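Local coordinates for protein CcbJ (Streptomyces caelestis, PDB 4HGZ) that probably transfers a methyl group from S-adenosyl-L-methionine to a nitrogen atom of its substrate, acting as an N-methyltransferase, at residues C[47-52]-C[252-257]; C[56-61]-C[78-83]; C[118-123]-C[150-155]; C[182-187]-C[211-216]; C[197-202]-C[206-211]. All coordinates share one frame; numbering follows the deposited sequence.

Interaction 1: C[47-52]-C[252-257]; sequences PPDGRE and ADFERR. With SO4 (sulfate ion), chain T.
Asp49 turns its CG between its own backbone N and carbonyl carbon (chi1 68°), which carries the carboxylate to the Phe254 ring. Glu52 CG stands anti to its carbonyl carbon (chi1 -68°) and lies against Glu255, while the chain bends beyond it at chi2. OD2 of Asp49 reaches CD2 of Phe254 at 3.5 Å, at the ring edge and near its plane, where the weakly positive C-H rim can face an oxygen. The carboxylate and ring planes stand 55° apart. One helix turn on, Glu52 CB sits 4.0 Å from Phe254 CB, and Glu52 CG lies 3.7 Å from Glu255 CG, the two glutamates running side by side in the same direction. The contact seats the loop between strands 245-251 and 265-272 on the start of helix 50-61, beside the cofactor site: Asp49 OD1 forms a salt bridge with Arg75, a residue that binds S-adenosyl-L-homocysteine. The loop is braced from within. Asp253 OD1 accepts from Glu255 N in an Asx turn, and the backbone N of Arg257 reaches the same oxygen from the opposite face of the carboxylate. Arg257 NH1 bridges Asp253 OD2 at 2.9 Å and Glu255 OE2 at 3.2 Å, which would offset the negative charge that Glu255 brings near Glu52. Through NE and NH2, the same guanidinium holds a sulfate ion, which also bonds to Arg258 N of a second subunit.

Interaction 2: C[56-61]-C[78-83]; sequences FVAALA and FPLADL
Ala58 O accepts a hydrogen bond from Ala61 N at 2.8 Å, one of the bonds that keep the backbone coiled where this part of helix 50-61 meets segment 78-83. Across the interface the side chains that meet are all apolar. Ala58 CB and Leu83 CD1 approach to 3.6 Å. Leu80 contributes a single methyl: its CD2 lies 4.2 Å from Val57 CG1 and 4.1 Å from the backbone N of Ala58, so this methyl rests over the junction of two consecutive residues. Val57 can meet it because CG1 stands anti to the backbone N (chi1 169°); the two side chains cross at about a right angle. Leu83, by contrast, is exposed at the margin, just past the end of helix 77-82, and its backbone N bonds to Leu80 O at 3.0 Å. Ala58 also belongs, with Ala59, to a lithium ion site. Beneath the pair, Val57 and Leu80 both pack on Phe134 of strand 130-135, which shows that the two helices cover the same face of the central sheet. Such helices, one before and one after the first strand and its glycine-rich turn, are characteristic of the Rossmann-like fold of S-adenosyl-L-methionine-dependent methyltransferases.

Interaction 3: C[118-123]-C[150-155]; sequences GNFAKL and IDCMRQ
Phe120 and Gln155 form the closely packed half of this contact. The amide plane of Gln155 runs within 8° of the Phe120 ring plane, and its NE2 end lies over one face, 3.7 Å above the plane and displaced toward the rim. Gln155 CB adds an aliphatic contact to Phe120 CE2 at 3.7 Å. The same NE2 donates to Phe120 O at 3.1 Å, a fairly straight bond (155° at the hydrogen) that reaches the oxygen from above its carbonyl plane; this bond and the packing of NE2 over the ring would together limit the rotation of the amide. Cys152 SG touches the ring obliquely at CD2, 4.1 Å away, as a sulfur-aromatic contact. The solvent side is slighter in area: Gln155 OE1 lies against exposed Ala121, 3.2 Å from its CA and 3.6 Å from its CB. There the loop shapes itself, Asn119 OD1 accepting from Ala121 N at 2.8 Å in an Asx turn. Both Asn119 and Phe120 bind S-adenosyl-L-homocysteine, so Gln155 is placed to act as a second-shell residue, probably steadying Phe120. Beyond the contact, Phe120 and Cys152 both pack on Leu69 of strand 66-69, while Ile150 and Met153 of helix 146-159 lie against helix 233-242.

Interaction 4: C[182-187]-C[211-216]; sequences NTFGTV and HHIVLS
His212 is the first residue of segment 211-216 to touch segment 182-187. Its CE1 lies 4.2 Å from CG1 of Val187, and the methyl comes in at the edge of the imidazole, near the ring plane. The torsion matters here: CG of His212 stands anti to the backbone N (chi1 -179°), which extends the ring toward the strand two places away in the sheet. There NE2 is hydrogen-bonded to ND1 of His195 on the strand in between, an interaction that would limit rotation of the ring.

At Ile213 the contact passes to the other face of the sheet. CD1, at the end of the isoleucine's longer branch, meets CE1 of Phe184 at 3.6 Å, again at a ring edge and near its plane, and the two side chains cross at about a right angle. Phe184 holds its ring anti to its own backbone N (chi1 -170°) and also packs on Ala198, so the aromatic group spans the middle strand to reach Ile213. Farther along, Leu215 packs on Leu196 and Ile221 of the neighbouring strands.

The nearest CA pair, Val187 and His212, is 8.5 Å apart, too far for neighbouring strands. Strand 193-202 runs between them in the four-stranded antiparallel sheet, bonding through its backbone to Gly185 on one side and to His211 on the other. Strand 221-229 flanks the 211-216 side, and along edge strand 181-189 Phe184 meets Phe184 of a fourth and of a fifth subunit edge-to-face.

Interaction 5: C[197-202]-C[206-211]; sequences EASKHD and QTLSAH
Backbone hydrogen bonds carry most of this antiparallel contact between strands 193-202 and 207-216, whose segments 197-202 and 207-211 run 164° apart. Ala198 with His211 and Lys200 with Ser209 are hydrogen-bonded pairs with two bonds each, the shortest from Lys200 N to Ser209 O at 2.7 Å. At the hairpin end Asp202 N donates to Thr207 O, and Asp202 O accepts from Thr207 N at 3.1 Å and weakly from Gln206 N, so that two residues face one: a G1 beta bulge. Weaker C-H...O contacts fill in, as from Leu208 CA to Lys200 O at 3.4 Å.

Side-chain packing lies on the face that bears Ser199, His201, Leu208 and Ala210. Leu208 CD2 reaches His201 CB at 3.7 Å and Ser199 OG at 3.9 Å, while Ala210 CB lies 4.1 Å from Ser199 CB.

Among polar contacts, His201, with CG anti to its backbone N (chi1 175°), brings CD2 to Thr207 O at 3.3 Å, the oxygen at the ring edge. Other polar ends find partners elsewhere: His201 NE2 is hydrogen-bonded to Tyr230 OH, Glu197 OE2 to Tyr226 OH, and Lys200 NZ forms a salt bridge with Glu188 of a fourth subunit. The backbone ladder therefore sets the hairpin's register, while polar side chains tie it to neighbouring elements and another subunit.

Interactions 1 and 2 share helix 50-61 and touch through the Arg51-Asp82 salt bridge; the first sets acidic side chains against a ring and a glutamate chain beside the cofactor site, the second is apolar against the central sheet. Interaction 3, also at the cofactor site, lies across the chain's centre from interaction 1, their centres about 25 Å apart, and sets an amide nitrogen over a ring and adds one hydrogen bond. Interactions 4 and 5 belong to the separate antiparallel sheet and share His211: one bridges strands two places apart by side chains alone, the other joins neighbours by backbone bonds. All five are partly buried, but only the sheet pair meets the fourth subunit.

Interaction 1: C[47-52]-C[252-257]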
# COMPACT_ATOMS: atom_id res chain seq x y z
N PRO C 47 -6.49 24.61 12.17
CA PRO C 47 -5.45 24.06 13.04
C PRO C 47 -5.44 24.76 14.40
O PRO C 47 -5.49 25.99 14.47
CB PRO C 47 -4.15 24.33 12.27
CG PRO C 47 -4.49 25.47 11.34
CD PRO C 47 -5.94 25.29 10.99
N PRO C 48 -5.39 23.97 15.49
CA PRO C 48 -5.57 24.49 16.84
C PRO C 48 -4.37 25.27 17.34
O PRO C 48 -4.13 25.33 18.54
CB PRO C 48 -5.75 23.21 17.68
CG PRO C 48 -4.99 22.18 16.94
CD PRO C 48 -5.11 22.53 15.47
N ASP C 49 -3.63 25.89 16.43
CA ASP C 49 -2.41 26.56 16.82
C ASP C 49 -2.45 28.09 16.68
O ASP C 49 -1.40 28.73 16.54
CB ASP C 49 -1.21 25.98 16.06
CG ASP C 49 -1.25 26.28 14.58
OD1 ASP C 49 -2.24 26.89 14.11
OD2 ASP C 49 -0.28 25.91 13.88
N GLY C 50 -3.65 28.66 16.71
CA GLY C 50 -3.78 30.11 16.67
C GLY C 50 -2.79 30.72 17.65
O GLY C 50 -1.93 31.53 17.27
N ARG C 51 -2.90 30.32 18.91
CA ARG C 51 -2.01 30.83 19.95
C ARG C 51 -0.54 30.75 19.56
O ARG C 51 0.20 31.71 19.72
CB ARG C 51 -2.22 30.06 21.25
CG ARG C 51 -3.47 30.43 21.98
CD ARG C 51 -3.44 31.88 22.34
NE ARG C 51 -4.71 32.29 22.93
CZ ARG C 51 -5.11 33.55 23.07
NH1 ARG C 51 -4.35 34.55 22.65
NH2 ARG C 51 -6.29 33.80 23.62
N GLU C 52 -0.12 29.59 19.07
CA GLU C 52 1.31 29.40 18.81
C GLU C 52 1.78 30.25 17.64
O GLU C 52 2.87 30.82 17.68
CB GLU C 52 1.64 27.92 18.59
CG GLU C 52 1.50 27.06 19.86
CD GLU C 52 0.06 27.00 20.35
OE1 GLU C 52 -0.85 27.33 19.56
OE2 GLU C 52 -0.15 26.62 21.53
N ALA C 252 8.87 22.66 11.56
CA ALA C 252 7.74 21.80 11.23
C ALA C 252 6.45 22.48 11.61
O ALA C 252 5.38 22.09 11.15
CB ALA C 252 7.87 20.47 11.97
N ASP C 253 6.54 23.47 12.48
CA ASP C 253 5.34 24.02 13.09
C ASP C 253 5.70 25.26 13.91
O ASP C 253 6.87 25.60 14.04
CB ASP C 253 4.69 22.96 13.96
CG ASP C 253 5.48 22.67 15.22
OD1 ASP C 253 6.47 23.40 15.48
OD2 ASP C 253 5.12 21.72 15.94
N PHE C 254 4.70 25.93 14.47
CA PHE C 254 4.99 27.22 15.09
C PHE C 254 5.73 27.14 16.42
O PHE C 254 6.08 28.17 16.99
CB PHE C 254 3.74 28.09 15.21
CG PHE C 254 3.31 28.70 13.92
CD1 PHE C 254 4.15 29.57 13.24
CD2 PHE C 254 2.08 28.39 13.36
CE1 PHE C 254 3.77 30.13 12.02
CE2 PHE C 254 1.69 28.94 12.15
CZ PHE C 254 2.53 29.82 11.49
N GLU C 255 5.95 25.94 16.93
CA GLU C 255 6.70 25.81 18.18
C GLU C 255 8.14 25.43 17.89
O GLU C 255 8.90 25.08 18.77
CB GLU C 255 6.05 24.80 19.13
CG GLU C 255 4.55 25.01 19.34
CD GLU C 255 4.01 24.20 20.50
OE1 GLU C 255 4.37 24.51 21.65
OE2 GLU C 255 3.23 23.25 20.26
N ARG C 256 8.52 25.50 16.62
CA ARG C 256 9.93 25.39 16.26
C ARG C 256 10.49 23.97 16.34
O ARG C 256 11.70 23.78 16.47
CB ARG C 256 10.77 26.34 17.12
CG ARG C 256 10.39 27.79 16.92
CD ARG C 256 11.40 28.76 17.50
NE ARG C 256 11.11 30.12 17.04
CZ ARG C 256 10.10 30.86 17.49
NH1 ARG C 256 9.27 30.39 18.43
NH2 ARG C 256 9.91 32.09 17.01
N ARG C 257 9.61 22.98 16.24
CA ARG C 257 10.07 21.60 16.20
C ARG C 257 10.87 21.39 14.94
O ARG C 257 10.62 22.04 13.93
CB ARG C 257 8.90 20.63 16.25
CG ARG C 257 8.13 20.72 17.52
CD ARG C 257 7.10 19.64 17.60
NE ARG C 257 6.66 19.51 18.98
CZ ARG C 257 5.63 20.15 19.49
NH1 ARG C 257 4.92 20.97 18.73
NH2 ARG C 257 5.30 19.97 20.76
S SO4 T . 7.81 17.78 22.06
O1 SO4 T . 8.57 17.40 23.25
O2 SO4 T . 7.51 16.58 21.28
O3 SO4 T . 6.57 18.45 22.47
O4 SO4 T . 8.61 18.67 21.23

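Interaction 2: C[56-61]-C[78-83]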
# COMPACT_ATOMS: atom_id res chain seq x y z
N PHE C 56 4.68 33.06 17.81
CA PHE C 56 5.71 33.01 16.78
C PHE C 56 5.86 34.33 16.05
O PHE C 56 6.95 34.90 16.01
CB PHE C 56 5.42 31.90 15.77
CG PHE C 56 6.55 31.63 14.83
CD1 PHE C 56 7.50 30.68 15.13
CD2 PHE C 56 6.67 32.34 13.65
CE1 PHE C 56 8.55 30.44 14.27
CE2 PHE C 56 7.72 32.10 12.78
CZ PHE C 56 8.66 31.16 13.09
N VAL C 57 4.77 34.83 15.48
CA VAL C 57 4.81 36.11 14.76
C VAL C 57 5.22 37.27 15.68
O VAL C 57 6.13 38.03 15.35
CB VAL C 57 3.48 36.40 14.04
CG1 VAL C 57 3.46 37.83 13.55
CG2 VAL C 57 3.30 35.45 12.88
N ALA C 58 4.57 37.37 16.84
CA ALA C 58 4.93 38.38 17.85
C ALA C 58 6.44 38.46 18.10
O ALA C 58 7.02 39.54 18.09
CB ALA C 58 4.21 38.13 19.16
N ALA C 59 7.07 37.30 18.32
CA ALA C 59 8.51 37.27 18.58
C ALA C 59 9.31 37.92 17.46
O ALA C 59 10.41 38.42 17.68
CB ALA C 59 8.99 35.82 18.81
N LEU C 60 8.74 37.92 16.25
CA LEU C 60 9.37 38.54 15.10
C LEU C 60 8.88 39.97 14.85
O LEU C 60 9.41 40.67 14.00
CB LEU C 60 9.10 37.72 13.84
CG LEU C 60 9.79 36.36 13.73
CD1 LEU C 60 9.17 35.55 12.59
CD2 LEU C 60 11.29 36.53 13.51
N ALA C 61 7.87 40.39 15.60
CA ALA C 61 7.12 41.61 15.27
C ALA C 61 7.87 42.93 15.45
O ALA C 61 7.71 43.84 14.64
CB ALA C 61 5.79 41.65 16.01
N PHE C 78 -6.62 37.65 16.56
CA PHE C 78 -7.02 37.99 17.92
C PHE C 78 -6.01 37.55 18.99
O PHE C 78 -5.70 38.32 19.91
CB PHE C 78 -8.43 37.48 18.21
CG PHE C 78 -9.49 38.20 17.44
CD1 PHE C 78 -9.71 39.55 17.65
CD2 PHE C 78 -10.23 37.54 16.47
CE1 PHE C 78 -10.67 40.22 16.93
CE2 PHE C 78 -11.19 38.22 15.75
CZ PHE C 78 -11.41 39.55 15.99
N PRO C 79 -5.51 36.32 18.89
CA PRO C 79 -4.40 35.99 19.77
C PRO C 79 -3.25 36.97 19.58
O PRO C 79 -2.57 37.30 20.54
CB PRO C 79 -4.01 34.58 19.31
CG PRO C 79 -5.32 33.99 18.92
CD PRO C 79 -6.10 35.11 18.28
N LEU C 80 -3.03 37.45 18.36
CA LEU C 80 -2.01 38.48 18.18
C LEU C 80 -2.36 39.72 18.98
O LEU C 80 -1.51 40.33 19.62
CB LEU C 80 -1.83 38.83 16.71
CG LEU C 80 -0.71 38.03 16.04
CD1 LEU C 80 -0.72 38.20 14.52
CD2 LEU C 80 0.66 38.41 16.62
N ALA C 81 -3.64 40.08 18.95
CA ALA C 81 -4.07 41.31 19.58
C ALA C 81 -3.91 41.20 21.09
O ALA C 81 -3.71 42.20 21.77
CB ALA C 81 -5.51 41.64 19.19
N ASP C 82 -3.98 39.97 21.61
CA ASP C 82 -3.77 39.73 23.05
C ASP C 82 -2.32 39.92 23.50
O ASP C 82 -2.05 40.11 24.69
CB ASP C 82 -4.26 38.33 23.46
CG ASP C 82 -5.79 38.22 23.49
OD1 ASP C 82 -6.47 39.24 23.77
OD2 ASP C 82 -6.31 37.12 23.26
N LEU C 83 -1.38 39.87 22.55
CA LEU C 83 0.03 40.04 22.87
C LEU C 83 0.49 41.48 22.62
O LEU C 83 1.69 41.78 22.67
CB LEU C 83 0.89 39.08 22.05
CG LEU C 83 0.42 37.63 21.90
CD1 LEU C 83 1.24 36.92 20.84
CD2 LEU C 83 0.49 36.89 23.21

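Interaction 3: C[118-123]-C[150-155]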
# COMPACT_ATOMS: atom_id res chain seq x y z
N GLY C 118 -10.39 42.74 0.66
CA GLY C 118 -9.91 42.79 -0.71
C GLY C 118 -8.99 41.67 -1.13
O GLY C 118 -8.61 40.81 -0.35
N ASN C 119 -8.65 41.70 -2.41
CA ASN C 119 -7.70 40.78 -2.99
C ASN C 119 -6.33 41.41 -2.85
O ASN C 119 -6.11 42.54 -3.30
CB ASN C 119 -8.06 40.53 -4.46
CG ASN C 119 -6.90 40.02 -5.29
OD1 ASN C 119 -5.83 39.70 -4.76
ND2 ASN C 119 -7.11 39.94 -6.60
N PHE C 120 -5.42 40.70 -2.19
CA PHE C 120 -4.13 41.27 -1.85
C PHE C 120 -3.40 41.85 -3.05
O PHE C 120 -2.74 42.89 -2.95
CB PHE C 120 -3.25 40.22 -1.17
CG PHE C 120 -1.92 40.75 -0.72
CD1 PHE C 120 -1.85 41.88 0.07
CD2 PHE C 120 -0.75 40.11 -1.09
CE1 PHE C 120 -0.63 42.37 0.49
CE2 PHE C 120 0.48 40.59 -0.68
CZ PHE C 120 0.55 41.73 0.11
N ALA C 121 -3.51 41.17 -4.18
CA ALA C 121 -2.75 41.53 -5.36
C ALA C 121 -3.14 42.92 -5.87
O ALA C 121 -2.36 43.56 -6.58
CB ALA C 121 -2.95 40.48 -6.45
N LYS C 122 -4.33 43.38 -5.49
CA LYS C 122 -4.89 44.61 -6.03
C LYS C 122 -4.99 45.73 -5.01
O LYS C 122 -5.12 46.90 -5.38
CB LYS C 122 -6.26 44.35 -6.66
CG LYS C 122 -6.17 43.68 -8.02
CD LYS C 122 -7.45 42.96 -8.39
CE LYS C 122 -7.30 42.36 -9.79
NZ LYS C 122 -8.42 41.47 -10.16
N LEU C 123 -4.94 45.38 -3.73
CA LEU C 123 -5.03 46.39 -2.67
C LEU C 123 -3.82 47.31 -2.63
O LEU C 123 -2.69 46.86 -2.71
CB LEU C 123 -5.21 45.74 -1.30
CG LEU C 123 -6.67 45.46 -0.95
CD1 LEU C 123 -6.76 44.20 -0.11
CD2 LEU C 123 -7.25 46.64 -0.23
N ILE C 150 4.83 33.54 -6.67
CA ILE C 150 5.98 34.42 -6.75
C ILE C 150 5.56 35.90 -6.62
O ILE C 150 6.07 36.62 -5.76
CB ILE C 150 6.74 34.20 -8.05
CG1 ILE C 150 7.29 32.77 -8.08
CG2 ILE C 150 7.85 35.23 -8.19
CD1 ILE C 150 8.10 32.47 -9.32
N ASP C 151 4.62 36.34 -7.44
CA ASP C 151 4.15 37.73 -7.36
C ASP C 151 3.75 38.07 -5.93
O ASP C 151 4.11 39.12 -5.42
CB ASP C 151 2.96 37.97 -8.28
CG ASP C 151 3.34 37.95 -9.74
OD1 ASP C 151 4.55 37.88 -10.03
OD2 ASP C 151 2.44 38.01 -10.61
N CYS C 152 3.00 37.17 -5.30
CA CYS C 152 2.55 37.43 -3.95
C CYS C 152 3.75 37.60 -3.01
O CYS C 152 3.82 38.57 -2.24
CB CYS C 152 1.65 36.30 -3.47
SG CYS C 152 1.11 36.50 -1.76
N MET C 153 4.69 36.68 -3.08
CA MET C 153 5.88 36.77 -2.24
C MET C 153 6.54 38.12 -2.45
O MET C 153 7.00 38.76 -1.49
CB MET C 153 6.86 35.63 -2.52
CG MET C 153 6.22 34.24 -2.41
SD MET C 153 7.36 32.87 -2.70
CE MET C 153 7.99 32.67 -1.05
N ARG C 154 6.56 38.57 -3.70
CA ARG C 154 7.20 39.83 -4.05
C ARG C 154 6.48 41.05 -3.47
O ARG C 154 7.12 41.94 -2.91
CB ARG C 154 7.38 39.96 -5.56
CG ARG C 154 8.04 41.26 -6.00
CD ARG C 154 8.71 41.10 -7.36
NE ARG C 154 7.87 40.37 -8.31
CZ ARG C 154 8.31 39.45 -9.17
NH1 ARG C 154 9.60 39.12 -9.20
NH2 ARG C 154 7.46 38.85 -9.99
N GLN C 155 5.15 41.10 -3.56
CA GLN C 155 4.42 42.20 -2.93
C GLN C 155 4.70 42.24 -1.44
O GLN C 155 4.79 43.31 -0.84
CB GLN C 155 2.92 42.05 -3.11
CG GLN C 155 2.43 42.01 -4.53
CD GLN C 155 0.93 41.82 -4.57
OE1 GLN C 155 0.41 40.93 -5.23
NE2 GLN C 155 0.22 42.66 -3.82

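Interaction 4: C[182-187]-C[211-216]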
# COMPACT_ATOMS: atom_id res chain seq x y z
N ASN C 182 -7.77 10.49 -7.36
CA ASN C 182 -8.88 10.72 -6.46
C ASN C 182 -8.75 9.98 -5.13
O ASN C 182 -8.33 8.84 -5.10
CB ASN C 182 -10.18 10.33 -7.17
CG ASN C 182 -10.40 11.11 -8.46
OD1 ASN C 182 -9.65 12.03 -8.78
ND2 ASN C 182 -11.44 10.75 -9.20
N THR C 183 -9.10 10.64 -4.03
CA THR C 183 -9.21 9.95 -2.75
C THR C 183 -10.51 10.32 -2.03
O THR C 183 -11.14 11.33 -2.35
CB THR C 183 -8.03 10.28 -1.82
OG1 THR C 183 -8.06 11.67 -1.49
CG2 THR C 183 -6.70 9.96 -2.49
N PHE C 184 -10.90 9.50 -1.07
CA PHE C 184 -12.01 9.82 -0.18
C PHE C 184 -11.67 9.35 1.23
O PHE C 184 -11.21 8.23 1.42
CB PHE C 184 -13.31 9.17 -0.64
CG PHE C 184 -14.53 9.68 0.12
CD1 PHE C 184 -15.25 10.77 -0.34
CD2 PHE C 184 -14.96 9.05 1.28
CE1 PHE C 184 -16.36 11.23 0.34
CE2 PHE C 184 -16.08 9.50 1.97
CZ PHE C 184 -16.78 10.60 1.50
N GLY C 185 -11.86 10.22 2.21
CA GLY C 185 -11.42 9.89 3.56
C GLY C 185 -12.30 10.47 4.63
O GLY C 185 -13.11 11.36 4.38
N THR C 186 -12.14 9.95 5.84
CA THR C 186 -12.85 10.46 7.00
C THR C 186 -12.00 11.54 7.65
O THR C 186 -10.84 11.31 7.98
CB THR C 186 -13.11 9.33 8.02
OG1 THR C 186 -14.12 8.44 7.52
CG2 THR C 186 -13.55 9.91 9.38
N VAL C 187 -12.58 12.72 7.85
CA VAL C 187 -11.88 13.81 8.53
C VAL C 187 -12.16 13.82 10.04
O VAL C 187 -11.24 13.81 10.83
CB VAL C 187 -12.23 15.18 7.93
CG1 VAL C 187 -11.54 16.31 8.71
CG2 VAL C 187 -11.87 15.21 6.45
N HIS C 211 -13.58 18.74 -1.78
CA HIS C 211 -14.74 19.17 -1.03
C HIS C 211 -14.61 18.67 0.40
O HIS C 211 -14.34 17.49 0.64
CB HIS C 211 -16.01 18.56 -1.60
CG HIS C 211 -16.51 19.25 -2.82
ND1 HIS C 211 -17.73 19.87 -2.87
CD2 HIS C 211 -15.96 19.41 -4.04
CE1 HIS C 211 -17.91 20.39 -4.07
NE2 HIS C 211 -16.85 20.12 -4.80
N HIS C 212 -14.80 19.57 1.35
CA HIS C 212 -15.05 19.13 2.71
C HIS C 212 -16.54 18.84 2.77
O HIS C 212 -17.35 19.70 2.43
CB HIS C 212 -14.64 20.21 3.72
CG HIS C 212 -14.86 19.81 5.14
ND1 HIS C 212 -13.86 19.26 5.92
CD2 HIS C 212 -15.96 19.86 5.93
CE1 HIS C 212 -14.34 19.00 7.13
NE2 HIS C 212 -15.61 19.36 7.16
N ILE C 213 -16.90 17.63 3.16
CA ILE C 213 -18.30 17.19 3.22
C ILE C 213 -18.79 16.99 4.65
O ILE C 213 -18.11 16.38 5.47
CB ILE C 213 -18.47 15.85 2.49
CG1 ILE C 213 -17.86 15.93 1.10
CG2 ILE C 213 -19.92 15.44 2.44
CD1 ILE C 213 -17.76 14.59 0.41
N VAL C 214 -19.98 17.49 4.94
CA VAL C 214 -20.62 17.26 6.24
C VAL C 214 -21.97 16.57 6.02
O VAL C 214 -22.84 17.11 5.33
CB VAL C 214 -20.87 18.60 7.00
CG1 VAL C 214 -21.31 18.33 8.41
CG2 VAL C 214 -19.61 19.44 7.02
N LEU C 215 -22.12 15.36 6.56
CA LEU C 215 -23.39 14.64 6.49
C LEU C 215 -24.00 14.63 7.88
O LEU C 215 -23.30 14.34 8.86
CB LEU C 215 -23.18 13.20 6.04
CG LEU C 215 -22.28 12.97 4.83
CD1 LEU C 215 -22.16 11.47 4.56
CD2 LEU C 215 -22.85 13.68 3.63
N SER C 216 -25.28 14.93 7.98
CA SER C 216 -25.91 15.07 9.29
C SER C 216 -27.07 14.10 9.47
O SER C 216 -27.76 13.77 8.51
CB SER C 216 -26.39 16.51 9.52
OG SER C 216 -25.48 17.45 8.96

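Interaction 5: C[197-202]-C[206-211]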
# COMPACT_ATOMS: atom_id res chain seq x y z
N GLU C 197 -13.90 14.00 3.37
CA GLU C 197 -13.24 14.77 2.33
C GLU C 197 -13.13 13.97 1.06
O GLU C 197 -12.69 12.82 1.08
CB GLU C 197 -11.84 15.20 2.76
CG GLU C 197 -11.13 16.04 1.73
CD GLU C 197 -10.01 16.87 2.32
OE1 GLU C 197 -8.90 16.32 2.51
OE2 GLU C 197 -10.23 18.07 2.60
N ALA C 198 -13.57 14.57 -0.05
CA ALA C 198 -13.37 13.99 -1.37
C ALA C 198 -12.37 14.89 -2.07
O ALA C 198 -12.47 16.12 -2.01
CB ALA C 198 -14.67 13.93 -2.15
N SER C 199 -11.39 14.27 -2.72
CA SER C 199 -10.23 15.02 -3.19
C SER C 199 -9.72 14.55 -4.55
O SER C 199 -9.84 13.38 -4.92
CB SER C 199 -9.14 14.95 -2.12
OG SER C 199 -7.95 15.57 -2.56
N LYS C 200 -9.16 15.49 -5.32
CA LYS C 200 -8.51 15.17 -6.59
C LYS C 200 -7.12 15.75 -6.59
O LYS C 200 -6.94 16.94 -6.35
CB LYS C 200 -9.29 15.71 -7.78
CG LYS C 200 -10.60 15.01 -8.04
CD LYS C 200 -11.44 15.76 -9.06
CE LYS C 200 -10.78 15.79 -10.42
NZ LYS C 200 -11.67 16.42 -11.43
N HIS C 201 -6.12 14.91 -6.80
CA HIS C 201 -4.74 15.36 -6.73
C HIS C 201 -4.08 15.13 -8.07
O HIS C 201 -4.16 14.04 -8.62
CB HIS C 201 -3.99 14.61 -5.63
CG HIS C 201 -2.53 14.92 -5.57
ND1 HIS C 201 -1.56 13.95 -5.45
CD2 HIS C 201 -1.86 16.11 -5.61
CE1 HIS C 201 -0.37 14.52 -5.41
NE2 HIS C 201 -0.52 15.82 -5.52
N ASP C 202 -3.44 16.17 -8.58
CA ASP C 202 -2.66 16.05 -9.79
C ASP C 202 -1.22 16.41 -9.45
O ASP C 202 -0.87 17.58 -9.32
CB ASP C 202 -3.21 16.96 -10.89
CG ASP C 202 -2.34 16.98 -12.13
OD1 ASP C 202 -1.13 16.69 -12.03
OD2 ASP C 202 -2.87 17.31 -13.21
N GLN C 206 0.65 19.82 -9.56
CA GLN C 206 0.76 20.06 -8.12
C GLN C 206 -0.47 20.77 -7.56
O GLN C 206 -0.37 21.70 -6.76
CB GLN C 206 2.05 20.81 -7.80
CG GLN C 206 3.26 20.04 -8.29
CD GLN C 206 4.57 20.78 -8.06
OE1 GLN C 206 5.59 20.43 -8.64
NE2 GLN C 206 4.54 21.82 -7.23
N THR C 207 -1.64 20.31 -7.96
CA THR C 207 -2.87 20.87 -7.45
C THR C 207 -3.63 19.90 -6.59
O THR C 207 -3.52 18.68 -6.76
CB THR C 207 -3.82 21.27 -8.60
OG1 THR C 207 -4.00 20.15 -9.47
CG2 THR C 207 -3.23 22.42 -9.38
N LEU C 208 -4.42 20.45 -5.67
CA LEU C 208 -5.45 19.70 -4.97
C LEU C 208 -6.77 20.42 -5.14
O LEU C 208 -6.86 21.65 -4.99
CB LEU C 208 -5.13 19.60 -3.48
CG LEU C 208 -4.00 18.69 -3.09
CD1 LEU C 208 -3.51 19.12 -1.72
CD2 LEU C 208 -4.49 17.24 -3.09
N SER C 209 -7.80 19.66 -5.46
CA SER C 209 -9.14 20.18 -5.53
C SER C 209 -10.02 19.24 -4.70
O SER C 209 -10.09 18.04 -4.95
CB SER C 209 -9.60 20.22 -6.99
OG SER C 209 -10.97 20.56 -7.07
N ALA C 210 -10.68 19.80 -3.69
CA ALA C 210 -11.38 18.98 -2.73
C ALA C 210 -12.70 19.59 -2.28
O ALA C 210 -12.92 20.79 -2.41
CB ALA C 210 -10.50 18.74 -1.52
N HIS C 211 -13.58 18.74 -1.78
CA HIS C 211 -14.74 19.17 -1.03
C HIS C 211 -14.61 18.67 0.40
O HIS C 211 -14.34 17.49 0.64
CB HIS C 211 -16.01 18.56 -1.60
CG HIS C 211 -16.51 19.25 -2.82
ND1 HIS C 211 -17.73 19.87 -2.87
CD2 HIS C 211 -15.96 19.41 -4.04
CE1 HIS C 211 -17.91 20.39 -4.07
NE2 HIS C 211 -16.85 20.12 -4.80